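PDB 6GZF: glutathione S-transferase from Natrialba magadii ATCC 43099, which probably acts as a Xi-class glutathione transferase of the glutathionyl-hydroquinone reductase type. Local coordinates for residues Q33-S45 and V146-E160. Numbering follows the deposited sequence.
Sequences QATTFRNWVQDDS and VNNESEEIMRMFDTE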
loop_
_atom_site.group_PDB
_atom_site.type_symbol
_atom_site.label_atom_id
_atom_site.label_comp_id
_atom_site.label_asym_id
_atom_site.label_seq_id
_atom_site.Cartn_x
_atom_site.Cartn_y
_atom_site.Cartn_z
ATOM N N GLN A 33 10.619 16.491 -25.171
ATOM C CA GLN A 33 11.083 16.142 -26.507
ATOM C C GLN A 33 9.946 15.528 -27.316
ATOM O O GLN A 33 10.155 15.034 -28.424
ATOM C CB GLN A 33 12.257 15.162 -26.432
ATOM C CG GLN A 33 13.475 15.686 -25.694
ATOM C CD GLN A 33 14.408 16.469 -26.596
ATOM O OE1 GLN A 33 14.119 16.679 -27.774
ATOM N NE2 GLN A 33 15.538 16.898 -26.047
ATOM N N ALA A 34 8.742 15.567 -26.755
ATOM C CA ALA A 34 7.612 14.836 -27.321
ATOM C C ALA A 34 6.647 15.717 -28.107
ATOM O O ALA A 34 6.502 16.909 -27.837
ATOM C CB ALA A 34 6.864 14.108 -26.212
ATOM N N THR A 35 5.988 15.102 -29.086
ATOM C CA THR A 35 4.932 15.750 -29.853
ATOM C C THR A 35 3.576 15.243 -29.375
ATOM O O THR A 35 3.408 14.051 -29.129
ATOM C CB THR A 35 5.079 15.476 -31.366
ATOM O OG1 THR A 35 6.355 15.942 -31.822
ATOM C CG2 THR A 35 3.975 16.171 -32.154
ATOM N N THR A 36 2.612 16.145 -29.230
ATOM C CA THR A 36 1.253 15.743 -28.888
ATOM C C THR A 36 0.283 16.164 -29.985
ATOM O O THR A 36 0.666 16.841 -30.938
ATOM C CB THR A 36 0.802 16.336 -27.539
ATOM O OG1 THR A 36 0.857 17.766 -27.597
ATOM C CG2 THR A 36 1.699 15.841 -26.414
ATOM N N PHE A 37 -0.973 15.753 -29.847
ATOM C CA PHE A 37 -1.992 16.043 -30.849
ATOM C C PHE A 37 -3.090 16.910 -30.241
ATOM O O PHE A 37 -3.826 16.463 -29.362
ATOM C CB PHE A 37 -2.575 14.744 -31.412
ATOM C CG PHE A 37 -1.559 13.867 -32.095
ATOM C CD1 PHE A 37 -0.680 13.091 -31.354
ATOM C CD2 PHE A 37 -1.485 13.815 -33.477
ATOM C CE1 PHE A 37 0.255 12.285 -31.977
ATOM C CE2 PHE A 37 -0.554 13.010 -34.108
ATOM C CZ PHE A 37 0.317 12.245 -33.357
ATOM N N ARG A 38 -3.198 18.151 -30.712
ATOM C CA ARG A 38 -4.052 19.135 -30.053
ATOM C C ARG A 38 -5.056 19.830 -30.971
ATOM O O ARG A 38 -5.419 20.981 -30.731
ATOM C CB ARG A 38 -3.186 20.197 -29.376
ATOM C CG ARG A 38 -2.163 19.638 -28.409
ATOM C CD ARG A 38 -2.656 19.749 -26.982
ATOM N NE ARG A 38 -1.634 19.350 -26.021
ATOM C CZ ARG A 38 -0.819 20.198 -25.404
ATOM N NH1 ARG A 38 0.083 19.745 -24.545
ATOM N NH2 ARG A 38 -0.904 21.499 -25.648
ATOM N N ASN A 39 -5.509 19.144 -32.014
ATOM C CA ASN A 39 -6.574 19.692 -32.844
ATOM C C ASN A 39 -7.909 19.621 -32.114
ATOM O O ASN A 39 -8.106 18.771 -31.244
ATOM C CB ASN A 39 -6.661 18.958 -34.185
ATOM C CG ASN A 39 -5.589 19.400 -35.161
ATOM O OD1 ASN A 39 -5.639 20.507 -35.698
ATOM N ND2 ASN A 39 -4.613 18.533 -35.400
ATOM N N TRP A 40 -8.821 20.521 -32.465
ATOM C CA TRP A 40 -10.130 20.569 -31.828
ATOM C C TRP A 40 -11.256 20.285 -32.812
ATOM O O TRP A 40 -11.187 20.671 -33.979
ATOM C CB TRP A 40 -10.364 21.937 -31.182
ATOM C CG TRP A 40 -9.619 22.163 -29.906
ATOM C CD1 TRP A 40 -8.270 22.300 -29.754
ATOM C CD2 TRP A 40 -10.187 22.302 -28.599
ATOM N NE1 TRP A 40 -7.961 22.505 -28.431
ATOM C CE2 TRP A 40 -9.121 22.511 -27.701
ATOM C CE3 TRP A 40 -11.493 22.264 -28.098
ATOM C CZ2 TRP A 40 -9.321 22.684 -26.333
ATOM C CZ3 TRP A 40 -11.689 22.434 -26.739
ATOM C CH2 TRP A 40 -10.609 22.641 -25.872
ATOM N N VAL A 41 -12.290 19.602 -32.335
ATOM C CA VAL A 41 -13.541 19.517 -33.072
ATOM C C VAL A 41 -14.351 20.758 -32.732
ATOM O O VAL A 41 -14.682 20.988 -31.568
ATOM C CB VAL A 41 -14.340 18.249 -32.729
ATOM C CG1 VAL A 41 -15.652 18.227 -33.500
ATOM C CG2 VAL A 41 -13.519 17.005 -33.032
ATOM N N GLN A 42 -14.657 21.564 -33.741
ATOM C CA GLN A 42 -15.300 22.851 -33.506
ATOM C C GLN A 42 -16.585 23.011 -34.307
ATOM O O GLN A 42 -16.588 22.875 -35.531
ATOM C CB GLN A 42 -14.333 23.987 -33.842
ATOM C CG GLN A 42 -13.154 24.105 -32.890
ATOM C CD GLN A 42 -13.546 24.685 -31.545
ATOM O OE1 GLN A 42 -13.824 23.951 -30.598
ATOM N NE2 GLN A 42 -13.567 26.010 -31.456
ATOM N N ASP A 43 -17.677 23.309 -33.608
ATOM C CA ASP A 43 -18.952 23.588 -34.258
ATOM C C ASP A 43 -18.861 24.910 -35.010
ATOM O O ASP A 43 -19.376 25.932 -34.556
ATOM C CB ASP A 43 -20.088 23.626 -33.231
ATOM C CG ASP A 43 -21.454 23.433 -33.861
ATOM O OD1 ASP A 43 -21.587 23.651 -35.085
ATOM O OD2 ASP A 43 -22.398 23.061 -33.133
ATOM N N ASP A 44 -18.202 24.879 -36.162
ATOM C CA ASP A 44 -17.931 26.085 -36.931
ATOM C C ASP A 44 -17.763 25.744 -38.408
ATOM O O ASP A 44 -16.933 24.912 -38.765
ATOM C CB ASP A 44 -16.680 26.782 -36.396
ATOM C CG ASP A 44 -16.724 28.284 -36.578
ATOM O OD1 ASP A 44 -16.409 28.760 -37.688
ATOM O OD2 ASP A 44 -17.074 28.989 -35.607
ATOM N N SER A 45 -18.550 26.394 -39.260
ATOM C CA SER A 45 -18.564 26.091 -40.691
ATOM C C SER A 45 -17.192 26.250 -41.347
ATOM O O SER A 45 -16.901 25.606 -42.354
ATOM C CB SER A 45 -19.586 26.976 -41.405
ATOM O OG SER A 45 -19.519 28.311 -40.935
ATOM N N VAL A 146 -7.157 13.356 -34.073
ATOM C CA VAL A 146 -7.616 14.720 -33.838
ATOM C C VAL A 146 -6.999 15.267 -32.556
ATOM O O VAL A 146 -6.196 16.200 -32.593
ATOM C CB VAL A 146 -9.154 14.807 -33.743
ATOM C CG1 VAL A 146 -9.584 16.176 -33.229
ATOM C CG2 VAL A 146 -9.783 14.524 -35.092
ATOM N N ASN A 147 -7.366 14.674 -31.425
ATOM C CA ASN A 147 -6.876 15.142 -30.137
ATOM C C ASN A 147 -6.369 13.997 -29.268
ATOM O O ASN A 147 -6.790 12.850 -29.422
ATOM C CB ASN A 147 -7.971 15.918 -29.405
ATOM C CG ASN A 147 -7.421 16.798 -28.301
ATOM O OD1 ASN A 147 -7.153 16.330 -27.193
ATOM N ND2 ASN A 147 -7.243 18.079 -28.599
ATOM N N ASN A 148 -5.465 14.326 -28.353
ATOM C CA ASN A 148 -4.773 13.329 -27.548
ATOM C C ASN A 148 -4.783 13.708 -26.066
ATOM O O ASN A 148 -4.087 13.105 -25.248
ATOM C CB ASN A 148 -3.337 13.172 -28.056
ATOM C CG ASN A 148 -2.660 11.925 -27.532
ATOM O OD1 ASN A 148 -3.317 10.974 -27.108
ATOM N ND2 ASN A 148 -1.332 11.919 -27.562
ATOM N N GLU A 149 -5.592 14.707 -25.731
ATOM C CA GLU A 149 -5.622 15.260 -24.383
ATOM C C GLU A 149 -6.984 15.072 -23.724
ATOM O O GLU A 149 -8.001 15.526 -24.245
ATOM C CB GLU A 149 -5.260 16.744 -24.422
ATOM C CG GLU A 149 -3.943 17.028 -25.119
ATOM C CD GLU A 149 -2.752 16.841 -24.206
ATOM O OE1 GLU A 149 -2.945 16.877 -22.975
ATOM O OE2 GLU A 149 -1.629 16.652 -24.718
ATOM N N SER A 150 -6.991 14.408 -22.572
ATOM C CA SER A 150 -8.222 14.115 -21.845
ATOM C C SER A 150 -9.029 15.371 -21.538
ATOM O O SER A 150 -10.245 15.402 -21.725
ATOM C CB SER A 150 -7.898 13.384 -20.542
ATOM O OG SER A 150 -7.074 14.177 -19.706
ATOM N N GLU A 151 -8.336 16.402 -21.066
ATOM C CA GLU A 151 -8.963 17.657 -20.669
ATOM C C GLU A 151 -9.714 18.325 -21.818
ATOM O O GLU A 151 -10.807 18.862 -21.628
ATOM C CB GLU A 151 -7.903 18.610 -20.111
ATOM C CG GLU A 151 -8.355 20.050 -19.950
ATOM C CD GLU A 151 -7.295 20.915 -19.297
ATOM O OE1 GLU A 151 -6.609 20.422 -18.375
ATOM O OE2 GLU A 151 -7.142 22.084 -19.707
ATOM N N GLU A 152 -9.131 18.277 -23.010
ATOM C CA GLU A 152 -9.695 18.973 -24.160
ATOM C C GLU A 152 -10.738 18.133 -24.893
ATOM O O GLU A 152 -11.696 18.673 -25.447
ATOM C CB GLU A 152 -8.580 19.388 -25.119
ATOM C CG GLU A 152 -7.576 20.347 -24.495
ATOM C CD GLU A 152 -6.498 20.783 -25.465
ATOM O OE1 GLU A 152 -6.008 19.931 -26.235
ATOM O OE2 GLU A 152 -6.140 21.980 -25.460
ATOM N N ILE A 153 -10.550 16.817 -24.899
ATOM C CA ILE A 153 -11.532 15.917 -25.497
ATOM C C ILE A 153 -12.822 15.951 -24.681
ATOM O O ILE A 153 -13.921 15.945 -25.237
ATOM C CB ILE A 153 -11.005 14.470 -25.592
ATOM C CG1 ILE A 153 -9.804 14.400 -26.537
ATOM C CG2 ILE A 153 -12.096 13.530 -26.081
ATOM C CD1 ILE A 153 -9.206 13.019 -26.661
ATOM N N MET A 154 -12.677 16.001 -23.360
ATOM C CA MET A 154 -13.823 16.156 -22.471
ATOM C C MET A 154 -14.558 17.458 -22.769
ATOM O O MET A 154 -15.786 17.486 -22.853
ATOM C CB MET A 154 -13.383 16.126 -21.006
ATOM C CG MET A 154 -14.470 16.560 -20.031
ATOM S SD MET A 154 -14.118 16.159 -18.308
ATOM C CE MET A 154 -12.703 17.210 -17.990
ATOM N N ARG A 155 -13.791 18.531 -22.938
ATOM C CA ARG A 155 -14.349 19.852 -23.202
ATOM C C ARG A 155 -15.125 19.905 -24.517
ATOM O O ARG A 155 -16.248 20.406 -24.560
ATOM C CB ARG A 155 -13.236 20.904 -23.216
ATOM C CG ARG A 155 -13.696 22.296 -23.624
ATOM C CD ARG A 155 -14.748 22.839 -22.670
ATOM N NE ARG A 155 -14.250 22.930 -21.301
ATOM C CZ ARG A 155 -13.567 23.965 -20.825
ATOM N NH1 ARG A 155 -13.151 23.965 -19.565
ATOM N NH2 ARG A 155 -13.297 25.000 -21.608
ATOM N N MET A 156 -14.530 19.387 -25.586
ATOM C CA MET A 156 -15.172 19.444 -26.894
ATOM C C MET A 156 -16.350 18.470 -26.985
ATOM O O MET A 156 -17.304 18.714 -27.724
ATOM C CB MET A 156 -14.158 19.174 -28.008
ATOM C CG MET A 156 -13.619 17.757 -28.067
ATOM S SD MET A 156 -12.397 17.572 -29.381
ATOM C CE MET A 156 -10.969 18.369 -28.647
ATOM N N PHE A 157 -16.285 17.376 -26.230
ATOM C CA PHE A 157 -17.439 16.492 -26.077
ATOM C C PHE A 157 -18.585 17.262 -25.439
ATOM O O PHE A 157 -19.757 17.035 -25.736
ATOM C CB PHE A 157 -17.103 15.273 -25.212
ATOM C CG PHE A 157 -16.441 14.149 -25.956
ATOM C CD1 PHE A 157 -15.988 14.319 -27.252
ATOM C CD2 PHE A 157 -16.282 12.910 -25.353
ATOM C CE1 PHE A 157 -15.380 13.277 -27.930
ATOM C CE2 PHE A 157 -15.677 11.865 -26.025
ATOM C CZ PHE A 157 -15.226 12.049 -27.316
ATOM N N ASP A 158 -18.216 18.182 -24.555
ATOM C CA ASP A 158 -19.164 18.907 -23.724
ATOM C C ASP A 158 -19.829 20.075 -24.452
ATOM O O ASP A 158 -21.030 20.297 -24.314
ATOM C CB ASP A 158 -18.445 19.415 -22.470
ATOM C CG ASP A 158 -19.399 19.874 -21.390
ATOM O OD1 ASP A 158 -20.575 19.462 -21.410
ATOM O OD2 ASP A 158 -18.965 20.643 -20.510
ATOM N N THR A 159 -19.051 20.815 -25.235
ATOM C CA THR A 159 -19.525 22.090 -25.763
ATOM C C THR A 159 -19.712 22.140 -27.279
ATOM O O THR A 159 -20.177 23.150 -27.808
ATOM C CB THR A 159 -18.561 23.228 -25.373
ATOM O OG1 THR A 159 -17.274 22.986 -25.954
ATOM C CG2 THR A 159 -18.422 23.315 -23.863
ATOM N N GLU A 160 -19.363 21.066 -27.981
ATOM C CA GLU A 160 -19.335 21.119 -29.442
ATOM C C GLU A 160 -20.252 20.108 -30.137
ATOM O O GLU A 160 -20.523 20.239 -31.331
ATOM C CB GLU A 160 -17.901 20.925 -29.939
ATOM C CG GLU A 160 -16.887 21.869 -29.305
ATOM C CD GLU A 160 -17.201 23.330 -29.569
ATOM O OE1 GLU A 160 -17.111 23.757 -30.738
ATOM O OE2 GLU A 160 -17.538 24.052 -28.605
HETATM O O HOH W 1 -22.504 22.122 -30.093
#
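Arg38 and Asn147 form a single beta bridge, CA to CA 4.9 Å, flanked by two weak backbone bonds, Asn148 N to Phe37 O and Asn39 N to Val146 O. Asn147 divides its amide: OD1 accepts from Glu149 N at 2.7 Å, an Asx turn leading into helix 150-159, while ND2 donates to Asn39 O at 2.9 Å, at 169° but from above the carbonyl plane, and to Glu152 OE1. Both acceptors lie in its amide plane, fixing its rotation. Arg38 starts away but bends at chi2 (-99°), bringing NE within 3.0 Å of Glu149 OE2 in a salt bridge; the guanidinium and carboxylate planes stand 89° apart, with OE2 met from above the latter. Glu152 CB sits over one Trp40 face near its rim, Arg155 CG meets the ring edge 3.7 Å from CZ3, and Met156 CE makes an apolar contact 4.0 Å from CE3. Val41 CG2 touches Val146 CG1, and Asp43 N donates to Glu160 OE1 at 3.0 Å. Glu149 is a predicted glutathione-binding residue in this thioredoxin-like domain. Loop 33-45 runs beside edge strand 144-147, bulged at Val146 and Asn147 opposite Leu137 of strand 136-139, then along helix 150-159; Val41 reaches Tyr56 of strand 56-60.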